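Local atomic coordinates of MoaF-like domain-containing protein (Burkholderia vietnamiensis, PDB entry 5HAL), a protein that is of unknown function, perhaps a beta-lactamase-like hydrolase, and has a MoaF-like, calycin-type barrel that could hold a small ligand. Residues A[22-33]-A[107-115]; A[13-21]-A[61-71]. One frame throughout, in Å; residues are numbered along the deposited sequence. Where two conformers were deposited one is given.

Interaction 1 of 2, residues A[22-33]-A[107-115]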
loop_
_atom_site.group_PDB
_atom_site.type_symbol
_atom_site.label_atom_id
_atom_site.label_comp_id
_atom_site.label_asym_id
_atom_site.label_seq_id
_atom_site.Cartn_x
_atom_site.Cartn_y
_atom_site.Cartn_z
ATOM N N THR A 22 -2.711 7.531 7.692
ATOM C CA THR A 22 -1.960 7.648 6.448
ATOM C C THR A 22 -0.497 7.310 6.701
ATOM O O THR A 22 0.063 7.671 7.739
ATOM C CB THR A 22 -2.103 9.057 5.852
ATOM O OG1 THR A 22 -3.478 9.288 5.532
ATOM C CG2 THR A 22 -1.262 9.216 4.574
ATOM N N PHE A 23 0.113 6.605 5.749
ATOM C CA PHE A 23 1.487 6.136 5.862
ATOM C C PHE A 23 2.254 6.507 4.606
ATOM O O PHE A 23 1.720 6.428 3.499
ATOM C CB PHE A 23 1.517 4.606 6.106
ATOM C CG PHE A 23 0.741 4.216 7.315
ATOM C CD1 PHE A 23 1.361 4.165 8.558
ATOM C CD2 PHE A 23 -0.639 4.027 7.236
ATOM C CE1 PHE A 23 0.633 3.872 9.700
ATOM C CE2 PHE A 23 -1.379 3.734 8.370
ATOM C CZ PHE A 23 -0.742 3.653 9.609
ATOM N N GLU A 24 3.503 6.924 4.782
ATOM C CA GLU A 24 4.402 7.124 3.657
ATOM C C GLU A 24 5.278 5.892 3.467
ATOM O O GLU A 24 5.933 5.433 4.411
ATOM C CB GLU A 24 5.276 8.356 3.862
ATOM C CG GLU A 24 6.192 8.603 2.686
ATOM C CD GLU A 24 6.983 9.889 2.834
ATOM O OE1 GLU A 24 7.941 9.910 3.639
ATOM O OE2 GLU A 24 6.634 10.878 2.153
ATOM N N VAL A 25 5.295 5.360 2.247
ATOM C CA VAL A 25 6.154 4.240 1.892
ATOM C C VAL A 25 7.218 4.748 0.930
ATOM O O VAL A 25 6.906 5.469 -0.025
ATOM C CB VAL A 25 5.348 3.069 1.293
ATOM C CG1 VAL A 25 4.591 2.339 2.403
ATOM C CG2 VAL A 25 4.359 3.545 0.207
ATOM N N ARG A 26 8.474 4.394 1.191
ATOM C CA ARG A 26 9.598 4.833 0.371
ATOM C C ARG A 26 10.368 3.613 -0.115
ATOM O O ARG A 26 10.849 2.814 0.692
ATOM C CB ARG A 26 10.523 5.778 1.149
ATOM C CG ARG A 26 9.811 6.918 1.879
ATOM C CD ARG A 26 10.804 7.969 2.400
ATOM N NE ARG A 26 11.343 8.763 1.296
ATOM C CZ ARG A 26 11.019 10.029 1.043
ATOM N NH1 ARG A 26 11.550 10.648 -0.004
ATOM N NH2 ARG A 26 10.173 10.680 1.837
ATOM N N TYR A 27 10.486 3.477 -1.433
ATOM C CA TYR A 27 11.224 2.394 -2.060
ATOM C C TYR A 27 12.220 2.996 -3.040
ATOM O O TYR A 27 12.173 4.188 -3.353
ATOM C CB TYR A 27 10.296 1.421 -2.801
ATOM C CG TYR A 27 8.983 1.096 -2.120
ATOM C CD1 TYR A 27 8.883 0.053 -1.204
ATOM C CD2 TYR A 27 7.834 1.810 -2.416
ATOM C CE1 TYR A 27 7.671 -0.255 -0.596
ATOM C CE2 TYR A 27 6.629 1.511 -1.812
ATOM C CZ TYR A 27 6.555 0.477 -0.902
ATOM O OH TYR A 27 5.356 0.191 -0.300
ATOM N N ASP A 28 13.132 2.172 -3.534
ATOM C CA ASP A 28 14.007 2.643 -4.594
ATOM C C ASP A 28 13.170 3.093 -5.790
ATOM O O ASP A 28 12.439 2.298 -6.390
ATOM C CB ASP A 28 14.987 1.545 -4.993
ATOM C CG ASP A 28 16.038 2.037 -5.953
ATOM O OD1 ASP A 28 16.389 3.234 -5.897
ATOM O OD2 ASP A 28 16.512 1.227 -6.772
ATOM N N GLY A 29 13.237 4.385 -6.101
ATOM C CA GLY A 29 12.545 4.932 -7.249
ATOM C C GLY A 29 11.066 5.185 -7.073
ATOM O O GLY A 29 10.384 5.468 -8.065
ATOM N N LEU A 30 10.540 5.109 -5.852
ATOM C CA LEU A 30 9.107 5.284 -5.654
ATOM C C LEU A 30 8.832 5.708 -4.218
ATOM O O LEU A 30 9.282 5.049 -3.275
ATOM C CB LEU A 30 8.350 3.986 -5.985
ATOM C CG LEU A 30 6.863 3.945 -5.627
ATOM C CD1 LEU A 30 6.149 5.081 -6.290
ATOM C CD2 LEU A 30 6.244 2.610 -6.036
ATOM N N THR A 31 8.106 6.812 -4.061
ATOM C CA THR A 31 7.563 7.237 -2.779
ATOM C C THR A 31 6.067 7.436 -2.941
ATOM O O THR A 31 5.617 8.019 -3.932
ATOM C CB THR A 31 8.203 8.531 -2.277
ATOM O OG1 THR A 31 9.607 8.331 -2.105
ATOM C CG2 THR A 31 7.590 8.959 -0.943
ATOM N N ALA A 32 5.296 6.939 -1.979
ATOM C CA ALA A 32 3.850 7.057 -2.059
ATOM C C ALA A 32 3.271 7.234 -0.666
ATOM O O ALA A 32 3.893 6.894 0.345
ATOM C CB ALA A 32 3.219 5.838 -2.739
ATOM N N LEU A 33 2.065 7.783 -0.634
ATOM C CA LEU A 33 1.251 7.856 0.568
ATOM C C LEU A 33 0.131 6.835 0.426
ATOM O O LEU A 33 -0.496 6.757 -0.635
ATOM C CB LEU A 33 0.683 9.270 0.759
ATOM C CG LEU A 33 1.661 10.421 0.986
ATOM C CD1 LEU A 33 0.955 11.789 0.885
ATOM C CD2 LEU A 33 2.279 10.290 2.361
ATOM N N ARG A 107 9.194 -6.120 -7.779
ATOM C CA ARG A 107 9.367 -6.331 -6.353
ATOM C C ARG A 107 10.127 -5.148 -5.789
ATOM O O ARG A 107 11.160 -4.755 -6.338
ATOM C CB ARG A 107 10.140 -7.621 -6.074
ATOM C CG ARG A 107 9.542 -8.844 -6.714
ATOM C CD ARG A 107 10.666 -9.737 -7.128
ATOM N NE ARG A 107 10.357 -11.145 -6.985
ATOM C CZ ARG A 107 10.142 -11.958 -8.008
ATOM N NH1 ARG A 107 10.195 -11.490 -9.250
ATOM N NH2 ARG A 107 9.892 -13.240 -7.783
ATOM N N LEU A 108 9.606 -4.577 -4.712
ATOM C CA LEU A 108 10.262 -3.469 -4.038
ATOM C C LEU A 108 10.139 -3.689 -2.543
ATOM O O LEU A 108 9.182 -4.304 -2.071
ATOM C CB LEU A 108 9.637 -2.114 -4.406
ATOM C CG LEU A 108 9.778 -1.556 -5.820
ATOM C CD1 LEU A 108 8.926 -0.302 -5.959
ATOM C CD2 LEU A 108 11.246 -1.250 -6.128
ATOM N N ASP A 109 11.108 -3.193 -1.794
ATOM C CA ASP A 109 10.934 -3.172 -0.355
ATOM C C ASP A 109 11.532 -1.884 0.188
ATOM O O ASP A 109 12.548 -1.403 -0.317
ATOM C CB ASP A 109 11.545 -4.414 0.291
ATOM C CG ASP A 109 12.980 -4.247 0.577
ATOM O OD1 ASP A 109 13.767 -4.266 -0.389
ATOM O OD2 ASP A 109 13.322 -4.091 1.769
ATOM N N GLY A 110 10.873 -1.303 1.179
ATOM C CA GLY A 110 11.351 -0.064 1.738
ATOM C C GLY A 110 10.792 0.211 3.107
ATOM O O GLY A 110 10.403 -0.701 3.836
ATOM N N SER A 111 10.777 1.493 3.453
ATOM C CA SER A 111 10.339 1.951 4.753
ATOM C C SER A 111 8.851 2.275 4.732
ATOM O O SER A 111 8.251 2.504 3.680
ATOM C CB SER A 111 11.125 3.189 5.172
ATOM O OG SER A 111 10.920 4.219 4.225
ATOM N N LEU A 112 8.270 2.298 5.928
ATOM C CA LEU A 112 6.870 2.647 6.126
ATOM C C LEU A 112 6.776 3.458 7.407
ATOM O O LEU A 112 7.261 3.023 8.453
ATOM C CB LEU A 112 5.984 1.397 6.210
ATOM C CG LEU A 112 4.494 1.596 6.520
ATOM C CD1 LEU A 112 3.650 0.506 5.865
ATOM C CD2 LEU A 112 4.225 1.636 8.018
ATOM N N ARG A 113 6.167 4.643 7.331
ATOM C CA ARG A 113 6.053 5.454 8.539
ATOM C C ARG A 113 4.752 6.253 8.537
ATOM O O ARG A 113 4.269 6.695 7.490
ATOM C CB ARG A 113 7.249 6.398 8.711
ATOM C CG ARG A 113 7.298 7.514 7.708
ATOM C CD ARG A 113 8.166 8.676 8.182
ATOM N NE ARG A 113 7.921 9.859 7.360
ATOM C CZ ARG A 113 7.184 10.901 7.739
ATOM N NH1 ARG A 113 6.634 10.933 8.949
ATOM N NH2 ARG A 113 7.009 11.920 6.908
ATOM N N ALA A 114 4.198 6.427 9.736
ATOM C CA ALA A 114 2.972 7.197 9.924
ATOM C C ALA A 114 3.183 8.667 9.582
ATOM O O ALA A 114 4.187 9.268 9.964
ATOM C CB ALA A 114 2.494 7.074 11.373
ATOM N N VAL A 115 2.225 9.241 8.855
ATOM C CA VAL A 115 2.240 10.660 8.479
ATOM C C VAL A 115 1.417 11.485 9.466
ATOM O O VAL A 115 0.368 11.027 9.916
ATOM C CB VAL A 115 1.692 10.865 7.046
ATOM C CG1 VAL A 115 1.646 12.352 6.686
ATOM C CG2 VAL A 115 2.518 10.095 6.047
ATOM O OXT VAL A 115 1.754 12.618 9.827
HETATM O O HOH W 1 8.587 5.617 4.876
HETATM O O HOH W 2 8.883 8.178 5.058
HETATM O O HOH W 3 13.007 -0.722 -3.048
#
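Glu24 O is gripped from several sides. Arg113 N donates to it at 3.0 Å, and the CA-H of Leu112 adds a weaker contact. Water 1 also donates to this oxygen and bridges it to Ser111 OG. The return bond runs from Glu24 N to Arg113 O (2.8 Å). Arg26 and Ser111 repeat the paired exchange. At the C-terminus, Val115 N donates to Thr22 O, almost straight at 172°.

These bonds join the first and last strands of an up-and-down antiparallel barrel. They close its wall, as in the calycins. Phe23 and Val25 turn to one face of the sheet together with Leu112 and Ala114. Phe23 CE1 rests 4.1 Å from Ala114 CB, and the Phe23 ring has Phe89 edge-to-face with it. The Tyr27 ring lies edge-on to the backbone of the other strand, with CD1 3.4 Å from Gly110 N. Gly110 has no side chain to keep this edge off. Tyr27 OH is hydrogen-bonded to Ser94 OG on strand 93-99. Leu108 crosses Tyr27 at about a right angle, and its CD1 touches Tyr27 CB.

The other face carries the charges. Glu24 and Arg113 run side by side and point the same way, with carboxylate and guanidinium planes 84° apart. Their salt bridge is long, 3.7 Å from Glu24 OE1 to Arg113 NE. The shorter bond to the same oxygen comes from Arg26 NH2 at 3.0 Å, from above the carboxylate plane. The bend of Arg26 at chi3 (73°) carries its guanidinium away from 107-115 and sets one face over Thr31 CG2. A small apolar patch lies on this face too, where Val115 CG2 reaches across Glu24 CB to Leu33 CD2, 3.7 Å away.

Interaction 2 of 2, residues A[13-21]-A[61-71]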
loop_
_atom_site.group_PDB
_atom_site.type_symbol
_atom_site.label_atom_id
_atom_site.label_comp_id
_atom_site.label_asym_id
_atom_site.label_seq_id
_atom_site.Cartn_x
_atom_site.Cartn_y
_atom_site.Cartn_z
ATOM N N THR A 13 -18.174 -4.542 10.626
ATOM C CA THR A 13 -17.730 -4.262 11.989
ATOM C C THR A 13 -16.209 -4.413 12.126
ATOM O O THR A 13 -15.600 -3.872 13.053
ATOM C CB THR A 13 -18.426 -5.189 13.011
ATOM N N ARG A 14 -15.607 -5.141 11.188
ATOM C CA ARG A 14 -14.188 -5.481 11.243
ATOM C C ARG A 14 -13.343 -4.313 10.735
ATOM O O ARG A 14 -13.489 -3.898 9.577
ATOM C CB ARG A 14 -13.944 -6.740 10.409
ATOM C CG ARG A 14 -12.492 -7.082 10.130
ATOM C CD ARG A 14 -12.381 -8.336 9.252
ATOM N NE ARG A 14 -11.011 -8.848 9.194
ATOM C CZ ARG A 14 -10.238 -8.840 8.110
ATOM N NH1 ARG A 14 -10.692 -8.359 6.957
ATOM N NH2 ARG A 14 -9.003 -9.324 8.180
ATOM N N ARG A 15 -12.467 -3.776 11.593
ATOM C CA ARG A 15 -11.597 -2.666 11.202
ATOM C C ARG A 15 -10.134 -3.033 11.403
ATOM O O ARG A 15 -9.770 -3.548 12.469
ATOM C CB ARG A 15 -11.901 -1.378 12.001
ATOM C CG ARG A 15 -13.254 -0.726 11.736
ATOM C CD ARG A 15 -13.365 -0.142 10.326
ATOM N NE ARG A 15 -14.626 0.579 10.145
ATOM C CZ ARG A 15 -15.791 0.002 9.846
ATOM N NH1 ARG A 15 -15.868 -1.315 9.691
ATOM N NH2 ARG A 15 -16.884 0.740 9.704
ATOM N N PRO A 16 -9.272 -2.761 10.428
ATOM C CA PRO A 16 -7.831 -2.941 10.628
ATOM C C PRO A 16 -7.289 -1.866 11.546
ATOM O O PRO A 16 -7.868 -0.773 11.634
ATOM C CB PRO A 16 -7.261 -2.799 9.211
ATOM C CG PRO A 16 -8.217 -1.857 8.546
ATOM C CD PRO A 16 -9.581 -2.209 9.098
ATOM N N PRO A 17 -6.185 -2.133 12.254
ATOM C CA PRO A 17 -5.673 -1.127 13.190
ATOM C C PRO A 17 -5.165 0.107 12.491
ATOM O O PRO A 17 -5.055 1.154 13.138
ATOM C CB PRO A 17 -4.537 -1.852 13.924
ATOM C CG PRO A 17 -4.561 -3.272 13.421
ATOM C CD PRO A 17 -5.295 -3.302 12.146
ATOM N N PHE A 18 -4.870 0.026 11.193
ATOM C CA PHE A 18 -4.392 1.172 10.434
ATOM C C PHE A 18 -5.517 1.981 9.787
ATOM O O PHE A 18 -5.233 2.936 9.053
ATOM C CB PHE A 18 -3.376 0.717 9.373
ATOM C CG PHE A 18 -3.777 -0.517 8.606
ATOM C CD1 PHE A 18 -3.349 -1.779 9.014
ATOM C CD2 PHE A 18 -4.557 -0.417 7.454
ATOM C CE1 PHE A 18 -3.704 -2.916 8.288
ATOM C CE2 PHE A 18 -4.926 -1.557 6.730
ATOM C CZ PHE A 18 -4.493 -2.800 7.141
ATOM N N ALA A 19 -6.778 1.655 10.061
ATOM C CA ALA A 19 -7.874 2.436 9.492
ATOM C C ALA A 19 -7.843 3.864 10.034
ATOM O O ALA A 19 -7.507 4.096 11.195
ATOM C CB ALA A 19 -9.227 1.783 9.806
ATOM N N GLY A 20 -8.191 4.827 9.186
ATOM C CA GLY A 20 -8.205 6.216 9.608
ATOM C C GLY A 20 -6.842 6.879 9.685
ATOM O O GLY A 20 -6.735 7.962 10.263
ATOM N N LYS A 21 -5.807 6.279 9.095
ATOM C CA LYS A 21 -4.433 6.749 9.198
ATOM C C LYS A 21 -3.776 6.739 7.828
ATOM O O LYS A 21 -4.198 6.018 6.923
ATOM C CB LYS A 21 -3.615 5.868 10.165
ATOM C CG LYS A 21 -4.116 5.947 11.619
ATOM C CD LYS A 21 -3.537 4.802 12.440
ATOM C CE LYS A 21 -4.216 4.712 13.796
ATOM N NZ LYS A 21 -3.871 3.430 14.464
ATOM N N TYR A 61 -9.423 -2.714 -0.735
ATOM C CA TYR A 61 -8.354 -3.651 -0.405
ATOM C C TYR A 61 -8.867 -4.729 0.541
ATOM O O TYR A 61 -9.885 -4.565 1.214
ATOM C CB TYR A 61 -7.142 -2.932 0.226
ATOM C CG TYR A 61 -7.459 -2.315 1.572
ATOM C CD1 TYR A 61 -7.999 -1.037 1.665
ATOM C CD2 TYR A 61 -7.227 -3.020 2.756
ATOM C CE1 TYR A 61 -8.301 -0.470 2.909
ATOM C CE2 TYR A 61 -7.530 -2.463 4.006
ATOM C CZ TYR A 61 -8.068 -1.197 4.075
ATOM O OH TYR A 61 -8.360 -0.657 5.307
ATOM N N THR A 62 -8.134 -5.837 0.583
ATOM C CA THR A 62 -8.246 -6.843 1.627
ATOM C C THR A 62 -7.020 -6.750 2.521
ATOM O O THR A 62 -5.972 -6.243 2.115
ATOM C CB THR A 62 -8.352 -8.264 1.036
ATOM O OG1 THR A 62 -7.166 -8.569 0.277
ATOM C CG2 THR A 62 -9.578 -8.369 0.115
ATOM N N TRP A 63 -7.159 -7.230 3.751
ATOM C CA TRP A 63 -6.051 -7.222 4.695
ATOM C C TRP A 63 -6.175 -8.451 5.578
ATOM O O TRP A 63 -7.288 -8.848 5.931
ATOM C CB TRP A 63 -6.041 -5.948 5.555
ATOM C CG TRP A 63 -7.222 -5.843 6.486
ATOM C CD1 TRP A 63 -8.474 -5.392 6.173
ATOM C CD2 TRP A 63 -7.255 -6.180 7.882
ATOM N NE1 TRP A 63 -9.286 -5.431 7.287
ATOM C CE2 TRP A 63 -8.559 -5.904 8.351
ATOM C CE3 TRP A 63 -6.307 -6.681 8.781
ATOM C CZ2 TRP A 63 -8.946 -6.133 9.677
ATOM C CZ3 TRP A 63 -6.689 -6.905 10.105
ATOM C CH2 TRP A 63 -7.999 -6.628 10.540
ATOM N N GLN A 64 -5.031 -9.056 5.919
ATOM C CA GLN A 64 -4.970 -10.214 6.811
ATOM C C GLN A 64 -3.707 -10.103 7.648
ATOM O O GLN A 64 -2.638 -9.774 7.111
ATOM C CB GLN A 64 -4.930 -11.553 6.050
ATOM C CG GLN A 64 -5.943 -11.691 4.930
ATOM C CD GLN A 64 -7.366 -11.818 5.451
ATOM O OE1 GLN A 64 -7.583 -12.158 6.617
ATOM N NE2 GLN A 64 -8.345 -11.535 4.590
ATOM N N PRO A 65 -3.779 -10.408 8.941
ATOM C CA PRO A 65 -2.550 -10.470 9.734
ATOM C C PRO A 65 -1.689 -11.633 9.275
ATOM O O PRO A 65 -2.194 -12.704 8.932
ATOM C CB PRO A 65 -3.060 -10.673 11.171
ATOM C CG PRO A 65 -4.393 -11.311 11.010
ATOM C CD PRO A 65 -4.974 -10.728 9.742
ATOM N N VAL A 66 -0.380 -11.403 9.227
ATOM C CA VAL A 66 0.577 -12.479 8.996
ATOM C C VAL A 66 1.541 -12.652 10.155
ATOM O O VAL A 66 2.213 -13.691 10.232
ATOM C CB VAL A 66 1.358 -12.278 7.679
ATOM C CG1 VAL A 66 0.391 -12.127 6.507
ATOM C CG2 VAL A 66 2.236 -11.068 7.769
ATOM N N ALA A 67 1.616 -11.682 11.055
ATOM C CA ALA A 67 2.412 -11.739 12.273
ATOM C C ALA A 67 2.046 -10.500 13.069
ATOM O O ALA A 67 1.235 -9.683 12.626
ATOM C CB ALA A 67 3.911 -11.799 11.986
ATOM N N ALA A 68 2.641 -10.367 14.250
ATOM C CA ALA A 68 2.396 -9.201 15.086
ATOM C C ALA A 68 2.621 -7.922 14.293
ATOM O O ALA A 68 3.678 -7.733 13.678
ATOM C CB ALA A 68 3.312 -9.238 16.310
ATOM N N ASP A 69 1.604 -7.068 14.267
ATOM C CA ASP A 69 1.650 -5.756 13.625
ATOM C C ASP A 69 2.022 -5.811 12.140
ATOM O O ASP A 69 2.343 -4.765 11.552
ATOM C CB ASP A 69 2.614 -4.818 14.363
ATOM C CG ASP A 69 2.236 -4.623 15.820
ATOM O OD1 ASP A 69 1.038 -4.438 16.112
ATOM O OD2 ASP A 69 3.142 -4.666 16.673
ATOM N N THR A 70 1.958 -6.985 11.510
ATOM C CA THR A 70 2.339 -7.169 10.114
ATOM C C THR A 70 1.150 -7.723 9.336
ATOM O O THR A 70 0.572 -8.740 9.732
ATOM C CB THR A 70 3.541 -8.122 9.992
ATOM O OG1 THR A 70 4.597 -7.676 10.841
ATOM C CG2 THR A 70 4.057 -8.162 8.563
ATOM N N TYR A 71 0.806 -7.078 8.214
ATOM C CA TYR A 71 -0.405 -7.405 7.471
ATOM C C TYR A 71 -0.108 -7.569 5.988
ATOM O O TYR A 71 0.692 -6.823 5.415
ATOM C CB TYR A 71 -1.487 -6.305 7.670
ATOM C CG TYR A 71 -1.760 -6.073 9.129
ATOM C CD1 TYR A 71 -1.059 -5.113 9.843
ATOM C CD2 TYR A 71 -2.673 -6.865 9.814
ATOM C CE1 TYR A 71 -1.276 -4.938 11.206
ATOM C CE2 TYR A 71 -2.903 -6.691 11.168
ATOM C CZ TYR A 71 -2.198 -5.729 11.855
ATOM O OH TYR A 71 -2.420 -5.551 13.193
HETATM O O HOH W 4 -11.959 -4.193 7.308
HETATM O O HOH W 5 -9.982 -7.873 4.280
#
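Trp63 has CG between its backbone N and carbonyl carbon (chi1 66°), and Arg14 has CG anti to its N (chi1 168°). The extended Arg14 chain carries its guanidinium over the indole from the opposite direction, and the two lie flat together, planes 4° apart. This is a cation-pi stack: Arg14 CZ is 3.7 Å from the centroid of the six-membered ring of Trp63. Arg14 NH2 also donates in its own plane to Trp63 O at 2.9 Å, which would limit its rotation on the ring, although Arg14 is poorly ordered. Water 4 bridges Arg14 O to Trp63 NE1, and water 5 bridges Arg14 NH1 to Trp63 N.

On the opposite face of the indole sits Pro16, whose CB makes a CH-pi contact 3.6 Å from the six-membered ring centroid. The loop before strand 22-27 lies here against barrel strand 56-67, and through Tyr71 it also meets strand 70-76. Next along it, Phe18 is buried in an aromatic cluster. Its edge points at the face of Tyr71, a T-shaped pair with centroids 5.4 Å apart. The same ring turns an edge to the five-membered ring of Trp63, and its CZ lies 3.8 Å from Trp63 CB. Tyr36 and Phe89 also meet Phe18. Phe18 CE2 packs 3.9 Å from Tyr61 CE2, and Pro17 CG lies against Tyr71 CZ.

How the interactions relate
Both interactions reach the same barrel, and their centres are about 17 Å apart. Interaction 1 is made within the wall: paired strand backbones close the sheet, with apolar groups on one face and a salt-bridge network on the other, beside a small apolar patch. Interaction 2 has no strand pairing. It sets the loop leading into strand 22-27 onto strands 56-67 and 70-76. Its chemistry runs from the cation-pi stack of exposed Arg14, with the one direct hydrogen bond, to the aromatic packing of buried Phe18. Both are partly buried. The two contacts touch where Phe23 CE2 lies 3.8 Å from Phe18 CB. Phe89 packs against both of these rings.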